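Aldehyde dehydrogenase 12 (Zea mays, PDB 6D97) catalyses the NAD+-dependent oxidation of L-glutamate gamma-semialdehyde to glutamate, the last step of proline catabolism in plants. Local coordinates at the interface of chains A and B and the interface of chains A and C. Coordinates in Å, arbitrary orientation; residue numbers count along the deposited sequence, not the author numbering. Chains: chain A/B/C, Aldehyde dehydrogenase 12.

Contact 1: the interface of chains A and B. Residues chain A 507-510; chain B 189, 268, 289, 526.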
ATOM      1  N   GLY A 507      -8.460 -19.765  -5.088  1.00 20.40           N
ATOM      2  CA  GLY A 507      -8.815 -20.408  -6.338  1.00 26.66           C
ATOM      3  C   GLY A 507     -10.218 -20.133  -6.821  1.00 34.26           C
ATOM      4  O   GLY A 507     -10.732 -20.884  -7.655  1.00 30.72           O
ATOM      5  N   ASP A 508     -10.850 -19.067  -6.338  1.00 28.77           N
ATOM      6  CA  ASP A 508     -12.234 -18.759  -6.668  1.00 29.73           C
ATOM      7  C   ASP A 508     -12.443 -17.250  -6.621  1.00 26.97           C
ATOM      8  O   ASP A 508     -12.208 -16.627  -5.577  1.00 22.09           O
ATOM      9  CB  ASP A 508     -13.173 -19.482  -5.694  1.00 37.31           C
ATOM     10  CG  ASP A 508     -14.647 -19.290  -6.022  1.00 44.27           C
ATOM     11  OD1 ASP A 508     -14.979 -18.566  -6.985  1.00 42.10           O
ATOM     12  OD2 ASP A 508     -15.482 -19.879  -5.301  1.00 45.53           O
ATOM     13  N   PRO A 509     -12.873 -16.623  -7.722  1.00 24.27           N
ATOM     14  CA  PRO A 509     -13.162 -15.178  -7.671  1.00 24.61           C
ATOM     15  C   PRO A 509     -14.274 -14.826  -6.708  1.00 30.03           C
ATOM     16  O   PRO A 509     -14.417 -13.652  -6.345  1.00 30.35           O
ATOM     17  CB  PRO A 509     -13.555 -14.842  -9.117  1.00 24.69           C
ATOM     18  CG  PRO A 509     -13.998 -16.139  -9.702  1.00 25.07           C
ATOM     19  CD  PRO A 509     -13.148 -17.197  -9.050  1.00 26.36           C
ATOM     20  N   ARG A 510     -15.079 -15.802  -6.303  1.00 30.45           N
ATOM     21  CA  ARG A 510     -16.116 -15.588  -5.311  1.00 31.77           C
ATOM     22  C   ARG A 510     -15.611 -15.780  -3.889  1.00 37.85           C
ATOM     23  O   ARG A 510     -16.372 -15.552  -2.943  1.00 32.81           O
ATOM     24  CB  ARG A 510     -17.285 -16.543  -5.565  1.00 22.96           C
ATOM     25  CG  ARG A 510     -17.795 -16.532  -6.995  1.00 23.24           C
ATOM     26  CD  ARG A 510     -18.600 -17.783  -7.286  1.00 29.18           C
ATOM     27  NE  ARG A 510     -17.883 -18.994  -6.891  1.00 26.56           N
ATOM     28  CZ  ARG A 510     -18.378 -20.224  -6.995  1.00 34.38           C
ATOM     29  NH1 ARG A 510     -19.594 -20.413  -7.485  1.00 30.23           N
ATOM     30  NH2 ARG A 510     -17.655 -21.265  -6.606  1.00 35.60           N
TER
ATOM     31  N   TYR B 189      -5.303 -18.191 -10.776  1.00 26.73           N
ATOM     32  CA  TYR B 189      -6.382 -19.163 -10.857  1.00 23.23           C
ATOM     33  C   TYR B 189      -6.017 -20.381 -11.689  1.00 22.30           C
ATOM     34  O   TYR B 189      -6.630 -21.439 -11.511  1.00 25.97           O
ATOM     35  CB  TYR B 189      -7.647 -18.525 -11.441  1.00 22.31           C
ATOM     36  CG  TYR B 189      -8.273 -17.457 -10.575  1.00 23.67           C
ATOM     37  CD1 TYR B 189      -9.110 -17.790  -9.517  1.00 20.34           C
ATOM     38  CD2 TYR B 189      -8.042 -16.112 -10.830  1.00 24.14           C
ATOM     39  CE1 TYR B 189      -9.693 -16.811  -8.731  1.00 22.79           C
ATOM     40  CE2 TYR B 189      -8.623 -15.129 -10.054  1.00 24.66           C
ATOM     41  CZ  TYR B 189      -9.445 -15.484  -9.006  1.00 24.88           C
ATOM     42  OH  TYR B 189     -10.022 -14.503  -8.234  1.00 28.42           O
ATOM     43  N   LYS B 268     -11.256 -21.732 -14.100  1.00 21.99           N
ATOM     44  CA  LYS B 268     -11.386 -21.208 -12.747  1.00 28.67           C
ATOM     45  C   LYS B 268     -11.744 -19.732 -12.730  1.00 31.73           C
ATOM     46  O   LYS B 268     -12.228 -19.236 -11.707  1.00 36.56           O
ATOM     47  CB  LYS B 268     -10.097 -21.450 -11.962  1.00 28.03           C
ATOM     48  CG  LYS B 268      -9.773 -22.924 -11.807  1.00 36.00           C
ATOM     49  CD  LYS B 268     -10.903 -23.656 -11.093  1.00 36.53           C
ATOM     50  CE  LYS B 268     -11.057 -25.091 -11.592  1.00 49.46           C
ATOM     51  NZ  LYS B 268     -11.998 -25.882 -10.741  1.00 50.92           N
ATOM     52  N   ARG B 289     -18.286 -17.657 -11.329  1.00 31.82           N
ATOM     53  CA  ARG B 289     -16.835 -17.690 -11.518  1.00 29.27           C
ATOM     54  C   ARG B 289     -16.444 -16.840 -12.730  1.00 30.71           C
ATOM     55  O   ARG B 289     -15.838 -17.310 -13.694  1.00 22.26           O
ATOM     56  CB  ARG B 289     -16.355 -19.128 -11.668  1.00 35.10           C
ATOM     57  CG  ARG B 289     -16.274 -19.898 -10.357  1.00 29.87           C
ATOM     58  CD  ARG B 289     -15.770 -21.309 -10.577  1.00 37.18           C
ATOM     59  NE  ARG B 289     -15.333 -21.930  -9.329  1.00 52.40           N
ATOM     60  CZ  ARG B 289     -14.120 -21.777  -8.814  1.00 51.15           C
ATOM     61  NH1 ARG B 289     -13.236 -21.014  -9.442  1.00 30.73           N
ATOM     62  NH2 ARG B 289     -13.795 -22.378  -7.677  1.00 49.98           N
ATOM     63  N   CYS B 526      -6.175 -14.247  -6.891  1.00 21.33           N
ATOM     64  CA  CYS B 526      -6.927 -14.300  -5.650  1.00 23.30           C
ATOM     65  C   CYS B 526      -5.941 -14.240  -4.497  1.00 24.28           C
ATOM     66  O   CYS B 526      -4.730 -14.403  -4.677  1.00 19.34           O
ATOM     67  CB  CYS B 526      -7.792 -15.564  -5.560  1.00 19.61           C
ATOM     68  SG  CYS B 526      -6.885 -17.110  -5.720  1.00 30.72           S
TER
HETATM   69  O   HOH W   1     -11.096 -13.928  -5.265  1.00 34.72           O
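B:Arg289 reaches across the chain boundary and lays its guanidinium over the carboxylate of A:Asp508, the two planes only 17° apart. CG of A:Asp508 lies 3.8 Å from CZ of B:Arg289, nearer the rim of the guanidinium than its centre, and opposite charges are stacked face to face. The salt bridge itself is long, NH2 of B:Arg289 standing 3.8 Å from OD2 of A:Asp508. The edge of the same guanidinium serves the backbone: NH1 donates in plane to a lone pair of the A:Gly507 carbonyl O at 3.1 Å, and the NH2 bond to that oxygen is weak. Arginine suits the place because its flat head can use face and edge together. Within chain A, A:Arg510 holds the carboxylate side-on through NE and NH2, the latter 2.9 Å from OD2 of A:Asp508. Its backbone N caps OD1 of A:Asp508 from above the carboxylate plane, at 2.8 Å. With chi1 at -176°, A:Asp508 turns its carboxylate away from its own backbone N and toward both arginines. An alanine in place of A:Asp508 would probably leave the two neighbouring guanidinium groups without the negative charge they share and set A:Arg510 free to turn. Packing is close around A:Pro509 too: its rigid ring sets CD 3.5 Å from CE1 of B:Tyr189 and CG 3.7 Å from CA of B:Arg289. A:Gly507, whose phi of 80° comes easily to glycine, gives its N-H to the thiol SG of B:Cys526 at 3.2 Å. In contrast to this tight part, the wetter side lies beyond the phenol OH of B:Tyr189, which is joined to the carbonyl O of A:Asp508 through a water rather than directly. The patch clasps the 507-510 loop of one subunit to the body of its neighbour, and its two-fold twin repeats the clasp, probably helping to hold an aldehyde dehydrogenase dimer.

Contact 2: the interface of chains A and C. Residues chain A 178-179, 181, 534-536; chain C 471, 475.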
ATOM      1  N   LEU A 178      -2.437  19.771 -16.119  1.00 32.84           N
ATOM      2  CA  LEU A 178      -2.914  20.550 -14.985  1.00 30.98           C
ATOM      3  C   LEU A 178      -4.417  20.386 -14.812  1.00 25.70           C
ATOM      4  O   LEU A 178      -5.176  20.432 -15.783  1.00 26.78           O
ATOM      5  CB  LEU A 178      -2.560  22.026 -15.189  1.00 34.84           C
ATOM      6  CG  LEU A 178      -3.022  23.034 -14.138  1.00 35.73           C
ATOM      7  CD1 LEU A 178      -2.358  22.749 -12.797  1.00 27.15           C
ATOM      8  CD2 LEU A 178      -2.709  24.446 -14.598  1.00 32.16           C
ATOM      9  N   GLY A 179      -4.842  20.162 -13.572  1.00 25.07           N
ATOM     10  CA  GLY A 179      -6.249  20.029 -13.269  1.00 30.75           C
ATOM     11  C   GLY A 179      -6.808  18.629 -13.371  1.00 30.98           C
ATOM     12  O   GLY A 179      -7.984  18.427 -13.045  1.00 27.36           O
ATOM     13  N   ARG A 181      -6.554  14.631 -12.177  1.00 22.67           N
ATOM     14  CA  ARG A 181      -6.031  13.645 -11.243  1.00 23.24           C
ATOM     15  C   ARG A 181      -7.101  12.579 -11.064  1.00 25.28           C
ATOM     16  O   ARG A 181      -8.287  12.902 -10.955  1.00 27.36           O
ATOM     17  CB  ARG A 181      -5.652  14.287  -9.901  1.00 25.93           C
ATOM     18  CG  ARG A 181      -6.684  15.275  -9.402  1.00 40.74           C
ATOM     19  CD  ARG A 181      -6.061  16.399  -8.588  1.00 47.41           C
ATOM     20  NE  ARG A 181      -6.969  17.541  -8.452  1.00 62.95           N
ATOM     21  CZ  ARG A 181      -6.793  18.719  -9.045  1.00 68.63           C
ATOM     22  NH1 ARG A 181      -5.731  18.921  -9.812  1.00 66.67           N
ATOM     23  NH2 ARG A 181      -7.671  19.699  -8.863  1.00 61.97           N
ATOM     24  N   VAL A 534     -10.570  19.544 -13.888  1.00 32.71           N
ATOM     25  CA  VAL A 534     -11.224  20.819 -13.601  1.00 30.33           C
ATOM     26  C   VAL A 534     -10.766  21.957 -14.498  1.00 36.70           C
ATOM     27  O   VAL A 534     -11.316  23.065 -14.403  1.00 35.49           O
ATOM     28  CB  VAL A 534     -10.979  21.232 -12.138  1.00 30.59           C
ATOM     29  CG1 VAL A 534     -11.561  20.201 -11.186  1.00 34.44           C
ATOM     30  CG2 VAL A 534      -9.487  21.405 -11.894  1.00 24.89           C
ATOM     31  N   GLY A 535      -9.773  21.734 -15.347  1.00 31.76           N
ATOM     32  CA  GLY A 535      -9.216  22.798 -16.140  1.00 30.76           C
ATOM     33  C   GLY A 535      -7.907  23.294 -15.563  1.00 36.41           C
ATOM     34  O   GLY A 535      -7.339  22.689 -14.648  1.00 35.57           O
ATOM     35  N   PRO A 536      -7.406  24.427 -16.079  1.00 36.38           N
ATOM     36  CA  PRO A 536      -8.032  25.265 -17.110  1.00 39.04           C
ATOM     37  C   PRO A 536      -8.009  24.648 -18.503  1.00 39.33           C
ATOM     38  O   PRO A 536      -7.143  23.828 -18.813  1.00 41.40           O
ATOM     39  CB  PRO A 536      -7.182  26.538 -17.084  1.00 38.55           C
ATOM     40  CG  PRO A 536      -5.841  26.059 -16.652  1.00 40.19           C
ATOM     41  CD  PRO A 536      -6.117  24.982 -15.634  1.00 31.21           C
TER
ATOM     42  N   PRO C 471     -11.443  25.761  -7.707  1.00 34.69           N
ATOM     43  CA  PRO C 471     -10.429  24.711  -7.915  1.00 26.50           C
ATOM     44  C   PRO C 471      -9.216  25.167  -8.713  1.00 29.29           C
ATOM     45  O   PRO C 471      -8.116  24.640  -8.503  1.00 31.33           O
ATOM     46  CB  PRO C 471     -11.212  23.614  -8.653  1.00 26.52           C
ATOM     47  CG  PRO C 471     -12.361  24.321  -9.281  1.00 36.70           C
ATOM     48  CD  PRO C 471     -12.730  25.423  -8.335  1.00 36.18           C
ATOM     49  N   GLN C 475      -5.586  24.768  -6.911  1.00 27.85           N
ATOM     50  CA  GLN C 475      -4.530  23.952  -7.503  1.00 27.99           C
ATOM     51  C   GLN C 475      -3.335  24.794  -7.930  1.00 24.50           C
ATOM     52  O   GLN C 475      -2.202  24.297  -7.950  1.00 32.42           O
ATOM     53  CB  GLN C 475      -5.082  23.156  -8.685  1.00 28.45           C
ATOM     54  CG  GLN C 475      -5.237  23.943  -9.972  1.00 24.17           C
ATOM     55  CD  GLN C 475      -5.894  23.126 -11.066  1.00 26.53           C
ATOM     56  OE1 GLN C 475      -6.307  21.991 -10.842  1.00 29.58           O
ATOM     57  NE2 GLN C 475      -6.003  23.706 -12.254  1.00 25.51           N
TER
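C:Gln475, on helix 471-479 of one aldehyde dehydrogenase subunit, inserts its carboxamide between two loops of chain A, one leading into strand 180-187 and the other following strand 526-533. This two-fold patch joins chains A and C of the deposited four-chain assembly and may serve to hold a tetramer together. The glutamine buries 81 Å², more than any other residue of the patch, and both ends of the amide are used. NE2 donates to the carbonyl O of A:Gly535 at 2.9 Å, in the plane of the amide though tilted from the plane of that carbonyl. At the other end OE1 accepts from NH1 of A:Arg181 at 3.3 Å, with a weak second bond from NH2. Glutamine fits because one flat group offers a donor to a backbone carbonyl and an acceptor to a cation, and the two bonds together would resist a flip of the amide. Its CG sits between the backbone N and the carbonyl carbon (chi1 79°), and the chain then runs extended, which carries the amide clear of the helix and into chain A.

A:Arg181 meets the amide oxygen with the edge of its guanidinium, the two planes standing 82° apart. Over one guanidinium face lies the carbonyl O of A:Gly179. The bend of the chain at chi2 helps to put the guanidinium beside A:Gly179, where its edge meets OE1.

C:Pro471 starts the helix one turn before C:Gln475, where the helix calls for no backbone N-H, so proline is well tolerated. It leans on A:Val534, its CB 4.2 Å from the valine CB. Apolar branches lie beside the amide: the CG2 methyl of A:Val534 is 4.1 Å from CD of C:Gln475, and the CG methine of A:Leu178 is 3.6 Å from NE2. A cis peptide bond links A:Gly535 to A:Pro536, whose CD also rests 3.6 Å from NE2 of C:Gln475.

Contacts 1 and 2 have their C-alpha centres about 40 Å apart and share no residue, yet they are connected through chain A. In the two-fold twin of contact 1, chain A's own cysteine and tyrosine take the part played here by those of chain B. Strand 526-533 of chain A begins at that cysteine and runs out into the loop used in contact 2; strand 180-187 likewise joins the arginine of contact 2 to the turn holding the tyrosine. Each chain thus presents the two ends of these strands to two different neighbours, and the four chains of the deposited assembly can be read as a probable dimer of dimers.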